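PDB 5DX9: trehalose-6-phosphate phosphatase from Cryptococcus neoformans, which belongs to the trehalose-phosphatase family of the HAD clan and binds a magnesium ion and a glycan. Local coordinates for residues D109-Y123 with Q157-P171. Numbering follows the deposited sequence.
Sequences DMSWMSEVEEIFKYY and QALDLLESSLAPRRP
Arg170 grips Glu115 side-on: Arg170 NE donates to Glu115 OE1 at 2.9 Å, and Arg170 NH2 donates to Glu115 OE2 at 2.8 Å with an N-H...O angle of 158°. Both oxygens use their syn lone pairs and the carboxylate and guanidinium planes lie 21° apart, the geometry of a bidentate salt bridge. The Arg170 chain bends at chi2 to meet a carboxylate carried on an extended Glu115 chain; OE2 is met close to the guanidinium plane, OE1 tilted from it. In a third bond, from Arg170 NH1, Arg169 O lies in the guanidinium plane, though NH1 stands above the carbonyl plane; it further fixes the rotation of the group.

Next to this ion pair the interface becomes apolar. Leu166 divides its methyls: CD1 lies 3.4 Å from Glu115 OE1, while CD2 packs on Val116 CG2. Ile119 meets Leu161 tip to tip and slides past Leu162, its CD1 3.5 Å from Leu162 CD2; the other methyl of Leu162, CD1, touches Phe120 CE1 at 3.6 Å. At the far end the Tyr123 ring is held between two residues. Ala158 CB makes a CH-pi contact over one face, 3.8 Å from the ring centroid and nearly along the ring normal, and Tyr122 CD2 covers the opposite face.

These side chains join two nearly antiparallel helices, whose short segments 112-123 and 157-166 run at 160° with axes 10.9 Å apart. Both helices pack on the four-stranded antiparallel sheet: Val116 and Phe120 touch Ile139, and Ala158 touches Leu181. This is the alpha/beta cap module beside the HAD core, and the side chain of Phe120 is about 9 Å from the bound 6-O-phosphono-alpha-D-glucopyranose. Chemically, the contact pairs a hydrocarbon seam with a two-bond ion pair at one end, where Arg170 probably favours an ionised Glu115.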
loop_
_atom_site.group_PDB
_atom_site.type_symbol
_atom_site.label_atom_id
_atom_site.label_comp_id
_atom_site.label_asym_id
_atom_site.label_seq_id
_atom_site.Cartn_x
_atom_site.Cartn_y
_atom_site.Cartn_z
ATOM N N ASP A 109 -20.686 -2.568 5.230
ATOM C CA ASP A 109 -21.358 -3.853 5.393
ATOM C C ASP A 109 -20.348 -4.993 5.286
ATOM O O ASP A 109 -19.794 -5.245 4.215
ATOM C CB ASP A 109 -22.466 -4.007 4.345
ATOM C CG ASP A 109 -23.132 -5.371 4.388
ATOM O OD1 ASP A 109 -23.158 -5.993 5.473
ATOM O OD2 ASP A 109 -23.633 -5.820 3.332
HETATM N N MSE A 110 -20.114 -5.683 6.399
HETATM C CA MSE A 110 -19.075 -6.707 6.454
HETATM C C MSE A 110 -19.639 -8.121 6.580
HETATM O O MSE A 110 -18.916 -9.059 6.925
HETATM C CB MSE A 110 -18.124 -6.424 7.622
HETATM C CG MSE A 110 -17.466 -5.050 7.570
HETATM SE SE MSE A 110 -16.156 -4.880 6.125
HETATM C CE MSE A 110 -14.805 -6.109 6.813
ATOM N N SER A 111 -20.925 -8.277 6.286
ATOM C CA SER A 111 -21.589 -9.570 6.448
ATOM C C SER A 111 -21.092 -10.618 5.450
ATOM O O SER A 111 -21.444 -11.796 5.546
ATOM C CB SER A 111 -23.104 -9.405 6.316
ATOM O OG SER A 111 -23.444 -8.797 5.082
ATOM N N TRP A 112 -20.261 -10.186 4.506
ATOM C CA TRP A 112 -19.760 -11.065 3.455
ATOM C C TRP A 112 -18.641 -11.994 3.931
ATOM O O TRP A 112 -18.297 -12.959 3.247
ATOM C CB TRP A 112 -19.260 -10.231 2.268
ATOM C CG TRP A 112 -18.187 -9.226 2.632
ATOM C CD1 TRP A 112 -18.359 -7.890 2.878
ATOM C CD2 TRP A 112 -16.783 -9.482 2.793
ATOM N NE1 TRP A 112 -17.153 -7.303 3.181
ATOM C CE2 TRP A 112 -16.170 -8.256 3.134
ATOM C CE3 TRP A 112 -15.985 -10.627 2.681
ATOM C CZ2 TRP A 112 -14.798 -8.144 3.365
ATOM C CZ3 TRP A 112 -14.621 -10.512 2.913
ATOM C CH2 TRP A 112 -14.043 -9.278 3.248
HETATM N N MSE A 113 -18.069 -11.708 5.095
HETATM C CA MSE A 113 -16.885 -12.433 5.549
HETATM C C MSE A 113 -17.135 -13.924 5.766
HETATM O O MSE A 113 -16.319 -14.756 5.359
HETATM C CB MSE A 113 -16.342 -11.809 6.831
HETATM C CG MSE A 113 -15.911 -10.364 6.650
HETATM SE SE MSE A 113 -14.370 -9.885 7.743
HETATM C CE MSE A 113 -13.035 -11.005 6.881
ATOM N N SER A 114 -18.255 -14.259 6.402
ATOM C CA SER A 114 -18.603 -15.658 6.641
ATOM C C SER A 114 -18.715 -16.414 5.329
ATOM O O SER A 114 -18.196 -17.521 5.190
ATOM C CB SER A 114 -19.917 -15.768 7.416
ATOM O OG SER A 114 -19.825 -15.109 8.665
ATOM N N GLU A 115 -19.399 -15.801 4.368
ATOM C CA GLU A 115 -19.620 -16.410 3.064
ATOM C C GLU A 115 -18.299 -16.699 2.364
ATOM O O GLU A 115 -18.114 -17.770 1.785
ATOM C CB GLU A 115 -20.492 -15.499 2.192
ATOM C CG GLU A 115 -21.839 -15.152 2.814
ATOM C CD GLU A 115 -22.599 -14.094 2.030
ATOM O OE1 GLU A 115 -21.961 -13.152 1.514
ATOM O OE2 GLU A 115 -23.838 -14.204 1.932
ATOM N N VAL A 116 -17.380 -15.740 2.425
ATOM C CA VAL A 116 -16.076 -15.896 1.797
ATOM C C VAL A 116 -15.229 -16.927 2.528
ATOM O O VAL A 116 -14.550 -17.737 1.894
ATOM C CB VAL A 116 -15.314 -14.560 1.740
ATOM C CG1 VAL A 116 -13.826 -14.799 1.495
ATOM C CG2 VAL A 116 -15.908 -13.668 0.658
ATOM N N GLU A 117 -15.271 -16.896 3.858
ATOM C CA GLU A 117 -14.521 -17.857 4.663
ATOM C C GLU A 117 -14.967 -19.283 4.356
ATOM O O GLU A 117 -14.142 -20.190 4.237
ATOM C CB GLU A 117 -14.679 -17.568 6.160
ATOM C CG GLU A 117 -13.925 -18.553 7.048
ATOM C CD GLU A 117 -13.898 -18.147 8.514
ATOM O OE1 GLU A 117 -14.612 -17.195 8.898
ATOM O OE2 GLU A 117 -13.151 -18.785 9.285
ATOM N N GLU A 118 -16.277 -19.468 4.221
ATOM C CA GLU A 118 -16.834 -20.780 3.917
ATOM C C GLU A 118 -16.318 -21.281 2.571
ATOM O O GLU A 118 -15.966 -22.452 2.425
ATOM C CB GLU A 118 -18.365 -20.734 3.917
ATOM C CG GLU A 118 -19.023 -22.055 3.551
ATOM C CD GLU A 118 -20.530 -21.940 3.391
ATOM O OE1 GLU A 118 -21.188 -22.986 3.212
ATOM O OE2 GLU A 118 -21.056 -20.806 3.443
ATOM N N ILE A 119 -16.261 -20.384 1.593
ATOM C CA ILE A 119 -15.779 -20.745 0.268
ATOM C C ILE A 119 -14.303 -21.142 0.304
ATOM O O ILE A 119 -13.907 -22.153 -0.281
ATOM C CB ILE A 119 -15.978 -19.592 -0.732
ATOM C CG1 ILE A 119 -17.470 -19.369 -0.992
ATOM C CG2 ILE A 119 -15.253 -19.886 -2.034
ATOM C CD1 ILE A 119 -17.767 -18.221 -1.939
ATOM N N PHE A 120 -13.498 -20.351 1.003
ATOM C CA PHE A 120 -12.063 -20.597 1.068
ATOM C C PHE A 120 -11.750 -21.836 1.900
ATOM O O PHE A 120 -10.789 -22.553 1.618
ATOM C CB PHE A 120 -11.331 -19.378 1.634
ATOM C CG PHE A 120 -11.154 -18.263 0.640
ATOM C CD1 PHE A 120 -11.320 -18.495 -0.717
ATOM C CD2 PHE A 120 -10.815 -16.987 1.060
ATOM C CE1 PHE A 120 -11.157 -17.472 -1.632
ATOM C CE2 PHE A 120 -10.651 -15.960 0.149
ATOM C CZ PHE A 120 -10.821 -16.202 -1.197
ATOM N N LYS A 121 -12.561 -22.086 2.924
ATOM C CA LYS A 121 -12.427 -23.306 3.711
ATOM C C LYS A 121 -12.703 -24.510 2.831
ATOM O O LYS A 121 -12.013 -25.525 2.910
ATOM C CB LYS A 121 -13.379 -23.304 4.908
ATOM C CG LYS A 121 -12.844 -22.607 6.145
ATOM C CD LYS A 121 -13.817 -22.760 7.301
ATOM C CE LYS A 121 -13.329 -22.041 8.543
ATOM N NZ LYS A 121 -14.368 -22.051 9.613
ATOM N N TYR A 122 -13.728 -24.383 1.994
ATOM C CA TYR A 122 -14.080 -25.423 1.045
ATOM C C TYR A 122 -12.873 -25.802 0.201
ATOM O O TYR A 122 -12.558 -26.982 0.046
ATOM C CB TYR A 122 -15.227 -24.961 0.142
ATOM C CG TYR A 122 -15.536 -25.914 -0.987
ATOM C CD1 TYR A 122 -16.522 -26.880 -0.852
ATOM C CD2 TYR A 122 -14.842 -25.852 -2.188
ATOM C CE1 TYR A 122 -16.810 -27.756 -1.877
ATOM C CE2 TYR A 122 -15.119 -26.728 -3.218
ATOM C CZ TYR A 122 -16.106 -27.678 -3.057
ATOM O OH TYR A 122 -16.393 -28.552 -4.080
ATOM N N TYR A 123 -12.199 -24.793 -0.337
ATOM C CA TYR A 123 -11.081 -25.024 -1.242
ATOM C C TYR A 123 -9.792 -25.352 -0.505
ATOM O O TYR A 123 -8.911 -25.999 -1.064
ATOM C CB TYR A 123 -10.874 -23.813 -2.152
ATOM C CG TYR A 123 -11.903 -23.742 -3.249
ATOM C CD1 TYR A 123 -11.749 -24.473 -4.417
ATOM C CD2 TYR A 123 -13.044 -22.966 -3.107
ATOM C CE1 TYR A 123 -12.696 -24.421 -5.421
ATOM C CE2 TYR A 123 -13.997 -22.912 -4.103
ATOM C CZ TYR A 123 -13.819 -23.640 -5.259
ATOM O OH TYR A 123 -14.766 -23.586 -6.259
ATOM N N GLN A 157 -11.223 -21.919 -10.228
ATOM C CA GLN A 157 -12.575 -22.320 -9.850
ATOM C C GLN A 157 -13.114 -21.457 -8.714
ATOM O O GLN A 157 -14.272 -21.039 -8.741
ATOM C CB GLN A 157 -12.616 -23.795 -9.441
ATOM C CG GLN A 157 -14.024 -24.289 -9.124
ATOM C CD GLN A 157 -14.058 -25.739 -8.669
ATOM O OE1 GLN A 157 -13.176 -26.530 -9.006
ATOM N NE2 GLN A 157 -15.075 -26.090 -7.890
ATOM N N ALA A 158 -12.272 -21.197 -7.715
ATOM C CA ALA A 158 -12.660 -20.351 -6.591
ATOM C C ALA A 158 -12.925 -18.926 -7.065
ATOM O O ALA A 158 -13.889 -18.288 -6.639
ATOM C CB ALA A 158 -11.584 -20.362 -5.514
ATOM N N LEU A 159 -12.062 -18.439 -7.950
ATOM C CA LEU A 159 -12.222 -17.115 -8.529
ATOM C C LEU A 159 -13.548 -17.019 -9.269
ATOM O O LEU A 159 -14.319 -16.085 -9.058
ATOM C CB LEU A 159 -11.065 -16.795 -9.478
ATOM C CG LEU A 159 -11.115 -15.420 -10.143
ATOM C CD1 LEU A 159 -11.140 -14.331 -9.084
ATOM C CD2 LEU A 159 -9.942 -15.223 -11.096
ATOM N N ASP A 160 -13.807 -17.995 -10.134
ATOM C CA ASP A 160 -15.043 -18.031 -10.908
ATOM C C ASP A 160 -16.267 -18.067 -10.007
ATOM O O ASP A 160 -17.276 -17.430 -10.302
ATOM C CB ASP A 160 -15.052 -19.235 -11.851
ATOM C CG ASP A 160 -14.063 -19.088 -12.989
ATOM O OD1 ASP A 160 -14.061 -19.950 -13.895
ATOM O OD2 ASP A 160 -13.295 -18.101 -12.983
ATOM N N LEU A 161 -16.180 -18.809 -8.908
ATOM C CA LEU A 161 -17.289 -18.873 -7.961
ATOM C C LEU A 161 -17.498 -17.534 -7.254
ATOM O O LEU A 161 -18.628 -17.066 -7.114
ATOM C CB LEU A 161 -17.063 -19.971 -6.920
ATOM C CG LEU A 161 -18.172 -20.037 -5.866
ATOM C CD1 LEU A 161 -19.450 -20.600 -6.476
ATOM C CD2 LEU A 161 -17.753 -20.833 -4.632
ATOM N N LEU A 162 -16.403 -16.927 -6.803
ATOM C CA LEU A 162 -16.473 -15.645 -6.117
ATOM C C LEU A 162 -17.007 -14.553 -7.037
ATOM O O LEU A 162 -17.829 -13.738 -6.625
ATOM C CB LEU A 162 -15.098 -15.247 -5.574
ATOM C CG LEU A 162 -14.598 -16.021 -4.353
ATOM C CD1 LEU A 162 -13.184 -15.601 -3.999
ATOM C CD2 LEU A 162 -15.529 -15.822 -3.168
ATOM N N GLU A 163 -16.544 -14.548 -8.284
ATOM C CA GLU A 163 -16.925 -13.514 -9.242
ATOM C C GLU A 163 -18.356 -13.670 -9.742
ATOM O O GLU A 163 -19.068 -12.680 -9.920
ATOM C CB GLU A 163 -15.968 -13.512 -10.438
ATOM C CG GLU A 163 -14.631 -12.846 -10.170
ATOM C CD GLU A 163 -14.770 -11.379 -9.808
ATOM O OE1 GLU A 163 -15.887 -10.834 -9.933
ATOM O OE2 GLU A 163 -13.761 -10.769 -9.400
ATOM N N SER A 164 -18.775 -14.910 -9.969
ATOM C CA SER A 164 -20.073 -15.166 -10.583
ATOM C C SER A 164 -21.237 -15.091 -9.596
ATOM O O SER A 164 -22.309 -14.601 -9.943
ATOM C CB SER A 164 -20.076 -16.534 -11.274
ATOM O OG SER A 164 -20.022 -17.593 -10.331
ATOM N N SER A 165 -21.032 -15.570 -8.371
ATOM C CA SER A 165 -22.152 -15.725 -7.444
ATOM C C SER A 165 -22.105 -14.819 -6.213
ATOM O O SER A 165 -23.119 -14.647 -5.540
ATOM C CB SER A 165 -22.250 -17.183 -6.978
ATOM O OG SER A 165 -21.308 -17.467 -5.957
ATOM N N LEU A 166 -20.949 -14.240 -5.908
ATOM C CA LEU A 166 -20.828 -13.480 -4.668
ATOM C C LEU A 166 -20.541 -11.992 -4.881
ATOM O O LEU A 166 -21.204 -11.141 -4.287
ATOM C CB LEU A 166 -19.744 -14.092 -3.783
ATOM C CG LEU A 166 -19.694 -13.544 -2.357
ATOM C CD1 LEU A 166 -21.102 -13.431 -1.799
ATOM C CD2 LEU A 166 -18.831 -14.426 -1.467
ATOM N N ALA A 167 -19.552 -11.689 -5.718
ATOM C CA ALA A 167 -19.133 -10.308 -5.953
ATOM C C ALA A 167 -20.291 -9.391 -6.362
ATOM O O ALA A 167 -20.478 -8.333 -5.765
ATOM C CB ALA A 167 -18.035 -10.266 -7.012
ATOM N N PRO A 168 -21.073 -9.800 -7.375
ATOM C CA PRO A 168 -22.158 -8.969 -7.913
ATOM C C PRO A 168 -23.239 -8.586 -6.900
ATOM O O PRO A 168 -24.077 -7.747 -7.221
ATOM C CB PRO A 168 -22.757 -9.853 -9.012
ATOM C CG PRO A 168 -21.645 -10.742 -9.424
ATOM C CD PRO A 168 -20.907 -11.041 -8.155
ATOM N N ARG A 169 -23.229 -9.180 -5.710
ATOM C CA ARG A 169 -24.264 -8.873 -4.727
ATOM C C ARG A 169 -23.703 -8.511 -3.358
ATOM O O ARG A 169 -24.448 -8.410 -2.383
ATOM C CB ARG A 169 -25.241 -10.047 -4.598
ATOM C CG ARG A 169 -24.596 -11.405 -4.351
ATOM C CD ARG A 169 -25.643 -12.513 -4.441
ATOM N NE ARG A 169 -25.059 -13.849 -4.350
ATOM C CZ ARG A 169 -24.933 -14.538 -3.219
ATOM N NH1 ARG A 169 -25.349 -14.018 -2.071
ATOM N NH2 ARG A 169 -24.390 -15.749 -3.236
ATOM N N ARG A 170 -22.394 -8.306 -3.287
ATOM C CA ARG A 170 -21.759 -7.925 -2.032
ATOM C C ARG A 170 -20.774 -6.783 -2.254
ATOM O O ARG A 170 -20.134 -6.710 -3.301
ATOM C CB ARG A 170 -21.048 -9.127 -1.405
ATOM C CG ARG A 170 -21.963 -10.306 -1.089
ATOM C CD ARG A 170 -22.998 -9.951 -0.028
ATOM N NE ARG A 170 -23.734 -11.126 0.437
ATOM C CZ ARG A 170 -24.926 -11.501 -0.024
ATOM N NH1 ARG A 170 -25.534 -10.791 -0.966
ATOM N NH2 ARG A 170 -25.516 -12.586 0.461
ATOM N N PRO A 171 -20.662 -5.878 -1.269
ATOM C CA PRO A 171 -19.732 -4.747 -1.331
ATOM C C PRO A 171 -18.290 -5.193 -1.132
ATOM O O PRO A 171 -17.630 -4.759 -0.187
ATOM C CB PRO A 171 -20.194 -3.855 -0.180
ATOM C CG PRO A 171 -20.769 -4.808 0.802
ATOM C CD PRO A 171 -21.440 -5.878 -0.018
#